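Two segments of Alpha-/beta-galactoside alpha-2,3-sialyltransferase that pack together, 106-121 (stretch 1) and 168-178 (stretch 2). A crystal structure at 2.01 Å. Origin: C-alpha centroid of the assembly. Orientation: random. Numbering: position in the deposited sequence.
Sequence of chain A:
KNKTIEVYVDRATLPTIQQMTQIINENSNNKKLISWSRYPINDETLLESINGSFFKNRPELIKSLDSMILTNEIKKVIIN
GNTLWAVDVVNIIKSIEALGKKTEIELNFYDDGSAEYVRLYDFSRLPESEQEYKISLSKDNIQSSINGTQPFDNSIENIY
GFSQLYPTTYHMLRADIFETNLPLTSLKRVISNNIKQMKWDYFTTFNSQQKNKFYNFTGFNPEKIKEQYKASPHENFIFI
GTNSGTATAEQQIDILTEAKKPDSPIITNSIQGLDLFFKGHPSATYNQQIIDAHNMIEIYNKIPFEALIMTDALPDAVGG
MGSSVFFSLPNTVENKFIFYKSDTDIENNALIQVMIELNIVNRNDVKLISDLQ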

# COMPACT_ATOMS: atom_id res chain seq x y z
N GLU A 106 -1.59 20.99 -3.93
CA GLU A 106 -0.49 20.21 -3.37
C GLU A 106 -0.87 18.74 -3.37
O GLU A 106 -2.05 18.40 -3.21
N LEU A 107 0.12 17.87 -3.53
CA LEU A 107 -0.14 16.44 -3.77
C LEU A 107 0.58 15.55 -2.78
O LEU A 107 1.75 15.78 -2.46
N ASN A 108 -0.13 14.54 -2.29
CA ASN A 108 0.47 13.44 -1.53
C ASN A 108 0.09 12.12 -2.21
O ASN A 108 -1.10 11.76 -2.24
N PHE A 109 1.08 11.42 -2.76
CA PHE A 109 0.88 10.10 -3.36
C PHE A 109 1.37 8.98 -2.43
O PHE A 109 2.49 9.02 -1.92
N TYR A 110 0.52 7.98 -2.20
CA TYR A 110 0.85 6.82 -1.39
C TYR A 110 0.94 5.58 -2.28
O TYR A 110 0.01 5.31 -3.04
N ASP A 111 2.06 4.85 -2.20
CA ASP A 111 2.24 3.62 -2.99
C ASP A 111 1.05 2.68 -2.82
O ASP A 111 0.51 2.57 -1.74
N ASP A 112 0.69 1.98 -3.90
CA ASP A 112 -0.42 1.00 -3.93
C ASP A 112 -0.01 -0.34 -3.29
O ASP A 112 -0.82 -0.99 -2.62
N GLY A 113 1.24 -0.74 -3.51
CA GLY A 113 1.73 -2.05 -3.09
C GLY A 113 2.94 -2.46 -3.90
O GLY A 113 3.78 -1.63 -4.25
N SER A 114 3.00 -3.74 -4.25
CA SER A 114 4.14 -4.31 -4.97
C SER A 114 4.31 -3.80 -6.42
O SER A 114 5.42 -3.83 -6.96
N ALA A 115 3.21 -3.38 -7.05
CA ALA A 115 3.23 -2.93 -8.45
C ALA A 115 4.22 -1.80 -8.71
O ALA A 115 4.98 -1.87 -9.69
N GLU A 116 4.25 -0.77 -7.86
CA GLU A 116 5.23 0.31 -8.03
C GLU A 116 6.66 -0.22 -8.01
O GLU A 116 7.51 0.26 -8.75
N TYR A 117 6.91 -1.23 -7.17
CA TYR A 117 8.26 -1.77 -6.96
C TYR A 117 8.69 -2.71 -8.08
O TYR A 117 9.87 -2.74 -8.46
N VAL A 118 7.73 -3.44 -8.64
CA VAL A 118 7.95 -4.21 -9.88
C VAL A 118 8.29 -3.25 -11.04
O VAL A 118 9.25 -3.48 -11.79
N ARG A 119 7.53 -2.16 -11.14
CA ARG A 119 7.78 -1.16 -12.16
C ARG A 119 9.13 -0.44 -11.98
O ARG A 119 9.85 -0.21 -12.96
N LEU A 120 9.49 -0.12 -10.73
CA LEU A 120 10.80 0.47 -10.43
C LEU A 120 11.97 -0.46 -10.81
O LEU A 120 12.98 -0.00 -11.37
N TYR A 121 11.84 -1.75 -10.51
CA TYR A 121 12.86 -2.71 -10.90
C TYR A 121 13.02 -2.74 -12.42
O TYR A 121 14.14 -2.66 -12.93
N THR A 168 4.68 18.26 -4.24
CA THR A 168 4.31 16.84 -4.18
C THR A 168 5.16 16.10 -3.16
O THR A 168 6.39 16.28 -3.10
N THR A 169 4.51 15.28 -2.36
CA THR A 169 5.21 14.30 -1.53
C THR A 169 4.83 12.87 -1.94
O THR A 169 3.66 12.57 -2.16
N TYR A 170 5.85 12.01 -2.10
CA TYR A 170 5.64 10.58 -2.37
C TYR A 170 5.88 9.80 -1.09
O TYR A 170 7.02 9.71 -0.60
N HIS A 171 4.80 9.27 -0.53
CA HIS A 171 4.90 8.43 0.64
C HIS A 171 5.16 7.00 0.15
O HIS A 171 4.30 6.40 -0.51
N MET A 172 6.34 6.48 0.43
CA MET A 172 6.75 5.21 -0.17
C MET A 172 6.87 4.06 0.81
O MET A 172 7.39 4.20 1.92
N LEU A 173 6.41 2.89 0.37
CA LEU A 173 6.60 1.66 1.12
C LEU A 173 8.04 1.48 1.54
O LEU A 173 8.32 1.15 2.68
N ARG A 174 8.95 1.70 0.59
CA ARG A 174 10.37 1.55 0.86
C ARG A 174 11.12 2.67 0.15
O ARG A 174 11.58 2.49 -0.98
N ALA A 175 11.20 3.82 0.81
CA ALA A 175 11.94 4.97 0.29
C ALA A 175 13.42 4.64 0.02
O ALA A 175 14.05 5.28 -0.82
N ASP A 176 13.94 3.63 0.71
CA ASP A 176 15.34 3.20 0.56
C ASP A 176 15.60 2.34 -0.69
O ASP A 176 16.72 1.83 -0.87
N ILE A 177 14.59 2.19 -1.54
CA ILE A 177 14.77 1.59 -2.86
C ILE A 177 15.88 2.32 -3.65
O ILE A 177 16.63 1.69 -4.40
N PHE A 178 16.00 3.63 -3.43
CA PHE A 178 17.02 4.44 -4.10
C PHE A 178 18.42 4.29 -3.50
O PHE A 178 19.37 4.92 -3.97

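Parallel strands set side by side pair their side chains in rows on the two faces of the sheet, and how well those rows fit depends on rotamers as much as on sequence. Strands 106-110 and 168-172 of this sialyltransferase illustrate the principle. Backbone hydrogen bonds fix the register: T169 N to L107 O (2.8 Å), F109 N to T169 O (2.9 Å), H171 N to F109 O (2.7 Å) and D111 N to H171 O (3.2 Å). L107 and F109 therefore share one face with T168 and Y170, while N108 and Y110 share the other with T169 and H171.

Every one of these eight side chains has chi1 in the m well, so neighbours lean alike and flat groups can lie alongside one another. On the first face, L107 (m, t) brings CD1 to 3.5 Å from T168 OG1. The T168 methyl then fills the space beside the F109 ring, with CG2 3.8 Å from F109 CD2 and near the ring plane. The F109 and Y170 rings are nearly parallel, their planes at 15°, but slid apart with centroids 5.3 Å from each other. They barely overlap; the contact is a close approach of F109 CD2 to Y170 CE1 at 3.5 Å.

On the opposite face the rings overlap more. Y110 and H171 form an offset stack, centroids 4.1 Å apart and planes at 13°, with Y110 CE2 resting over the imidazole at 3.5 Å from H171 CG. H171 is the most extensively covered residue of either stretch. At the edge of its ring, N108 ND2 donates a weak hydrogen bond to H171 NE2 (3.1 Å), and the same amide group lies against T169, ND2 to CB 3.5 Å. Water 1 lies near this edge of the pairing, donating to L107 O at 3.3 Å and making a weak bond with T169 OG1 at 3.4 Å.

Beyond the strands the fit becomes that of a knob in a pocket. Y117, m at chi1, points from its helix toward stretch 2, and its ring is bordered by M172, L173, R174 and I177. Y117 CE1 meets L173 CB at 3.6 Å, Y117 CZ meets M172 CE at 4.1 Å, and I177 CB sits at the ring edge, 4.1 Å from Y117 CE2. L120 (m, t) extends this apolar patch, its CD1 4.2 Å from M172 CE and 4.3 Å from I177 CG2. The buried hydroxyl is well provided for: Y117 OH donates to D111 OD2 (2.6 Å) and accepts from R174 N (2.8 Å). D111 OD2 in turn accepts from L173 N (2.9 Å), so carboxylate and phenol together hold the turn after the second strand. Water 2 lies 2.7 Å from D111 OD1 and 3.1 Å from H171 O, between the two stretches. Finally, G113 offers no side chain, and L173 CD2 comes within 3.7 Å of G113 CA.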

# COMPACT_ATOMS: atom_id res chain seq x y z
CB GLU A 106 -0.16 20.69 -1.95
CG GLU A 106 0.39 22.11 -1.94
CD GLU A 106 0.82 22.59 -0.57
OE1 GLU A 106 1.16 23.79 -0.45
OE2 GLU A 106 0.82 21.77 0.38
CB LEU A 107 0.29 16.04 -5.19
CG LEU A 107 -0.25 16.86 -6.37
CD1 LEU A 107 0.41 16.44 -7.66
CD2 LEU A 107 -1.78 16.75 -6.47
CB ASN A 108 -0.05 13.44 -0.08
CG ASN A 108 0.38 14.68 0.69
OD1 ASN A 108 -0.45 15.54 1.03
ND2 ASN A 108 1.66 14.79 0.96
CB PHE A 109 1.62 9.98 -4.70
CG PHE A 109 1.02 10.78 -5.83
CD1 PHE A 109 -0.06 10.27 -6.56
CD2 PHE A 109 1.54 12.02 -6.17
CE1 PHE A 109 -0.63 11.01 -7.62
CE2 PHE A 109 0.99 12.76 -7.24
CZ PHE A 109 -0.10 12.25 -7.96
CB TYR A 110 -0.25 6.60 -0.34
CG TYR A 110 -0.33 7.70 0.68
CD1 TYR A 110 -1.01 8.89 0.41
CD2 TYR A 110 0.29 7.55 1.92
CE1 TYR A 110 -1.07 9.91 1.36
CE2 TYR A 110 0.23 8.57 2.88
CZ TYR A 110 -0.44 9.73 2.59
OH TYR A 110 -0.49 10.70 3.53
CB ASP A 111 3.50 2.86 -2.55
CG ASP A 111 4.79 3.54 -2.99
OD1 ASP A 111 4.75 4.44 -3.86
OD2 ASP A 111 5.85 3.14 -2.44
CB ASP A 112 -0.85 0.81 -5.39
CG ASP A 112 -1.94 -0.23 -5.58
OD1 ASP A 112 -3.12 0.15 -5.68
OD2 ASP A 112 -1.61 -1.44 -5.68
CB SER A 114 4.03 -5.84 -4.98
OG SER A 114 2.98 -6.26 -5.83
CB ALA A 115 1.83 -2.54 -8.92
CB GLU A 116 5.07 1.41 -6.96
CG GLU A 116 3.91 2.36 -7.19
CD GLU A 116 2.60 1.86 -6.59
OE1 GLU A 116 1.74 2.70 -6.23
OE2 GLU A 116 2.44 0.63 -6.46
CB TYR A 117 8.40 -2.35 -5.53
CG TYR A 117 8.35 -1.20 -4.56
CD1 TYR A 117 7.13 -0.73 -4.07
CD2 TYR A 117 9.51 -0.50 -4.22
CE1 TYR A 117 7.07 0.38 -3.23
CE2 TYR A 117 9.46 0.61 -3.37
CZ TYR A 117 8.24 1.04 -2.89
OH TYR A 117 8.20 2.14 -2.07
CB VAL A 118 6.73 -5.13 -10.20
CG1 VAL A 118 6.85 -5.74 -11.60
CG2 VAL A 118 6.65 -6.26 -9.16
CB ARG A 119 6.60 -0.20 -12.25
CG ARG A 119 5.38 -0.89 -12.84
CD ARG A 119 4.13 -0.03 -12.84
NE ARG A 119 2.98 -0.80 -13.35
CZ ARG A 119 2.07 -0.31 -14.17
NH1 ARG A 119 2.16 0.94 -14.60
NH2 ARG A 119 1.06 -1.06 -14.57
CB LEU A 120 10.90 0.87 -8.96
CG LEU A 120 10.06 2.09 -8.56
CD1 LEU A 120 10.00 2.26 -7.05
CD2 LEU A 120 10.63 3.32 -9.22
CB TYR A 121 12.55 -4.11 -10.38
CG TYR A 121 13.65 -5.09 -10.73
CD1 TYR A 121 14.78 -5.19 -9.93
CD2 TYR A 121 13.57 -5.87 -11.88
CE1 TYR A 121 15.81 -6.05 -10.25
CE2 TYR A 121 14.62 -6.76 -12.22
CZ TYR A 121 15.73 -6.84 -11.39
OH TYR A 121 16.77 -7.69 -11.68
CB THR A 168 4.51 16.15 -5.55
OG1 THR A 168 3.72 16.80 -6.54
CG2 THR A 168 4.10 14.70 -5.51
CB THR A 169 4.97 14.53 -0.03
OG1 THR A 169 5.53 15.80 0.35
CG2 THR A 169 5.63 13.44 0.82
CB TYR A 170 6.56 10.08 -3.48
CG TYR A 170 6.13 10.58 -4.83
CD1 TYR A 170 5.06 9.99 -5.49
CD2 TYR A 170 6.77 11.66 -5.43
CE1 TYR A 170 4.63 10.44 -6.70
CE2 TYR A 170 6.35 12.13 -6.68
CZ TYR A 170 5.27 11.51 -7.30
OH TYR A 170 4.82 11.93 -8.52
CB HIS A 171 3.62 8.52 1.44
CG HIS A 171 3.26 9.92 1.83
ND1 HIS A 171 3.37 10.38 3.13
CD2 HIS A 171 2.78 10.95 1.11
CE1 HIS A 171 2.96 11.63 3.19
NE2 HIS A 171 2.60 12.01 1.97
CB MET A 172 8.08 5.37 -0.91
CG MET A 172 8.07 6.40 -2.06
SD MET A 172 9.66 6.40 -2.93
CE MET A 172 9.54 4.83 -3.80
CB LEU A 173 6.17 0.47 0.26
CG LEU A 173 4.96 -0.38 0.62
CD1 LEU A 173 4.12 0.14 1.78
CD2 LEU A 173 4.14 -0.69 -0.62
CB ARG A 174 10.88 0.16 0.41
CG ARG A 174 10.40 -1.04 1.24
CD ARG A 174 11.00 -1.03 2.68
NE ARG A 174 12.46 -1.11 2.67
CZ ARG A 174 13.16 -2.24 2.75
NH1 ARG A 174 12.54 -3.40 2.87
NH2 ARG A 174 14.48 -2.20 2.72
CB ALA A 175 11.82 6.14 1.27
CB ASP A 176 15.82 2.47 1.82
CG ASP A 176 14.98 1.24 2.14
OD1 ASP A 176 13.77 1.22 1.80
OD2 ASP A 176 15.52 0.27 2.73
CB ILE A 177 13.44 1.53 -3.68
CG1 ILE A 177 13.59 0.66 -4.95
CG2 ILE A 177 12.92 2.94 -4.02
CD1 ILE A 177 13.87 -0.83 -4.70
CB PHE A 178 16.61 5.91 -4.13
CG PHE A 178 15.33 6.17 -4.88
CD1 PHE A 178 15.30 6.12 -6.28
CD2 PHE A 178 14.16 6.46 -4.20
CE1 PHE A 178 14.13 6.35 -6.98
CE2 PHE A 178 12.97 6.69 -4.90
CZ PHE A 178 12.95 6.63 -6.30
O HOH W 1 3.19 18.07 -0.62
O HOH W 2 4.54 7.12 -3.53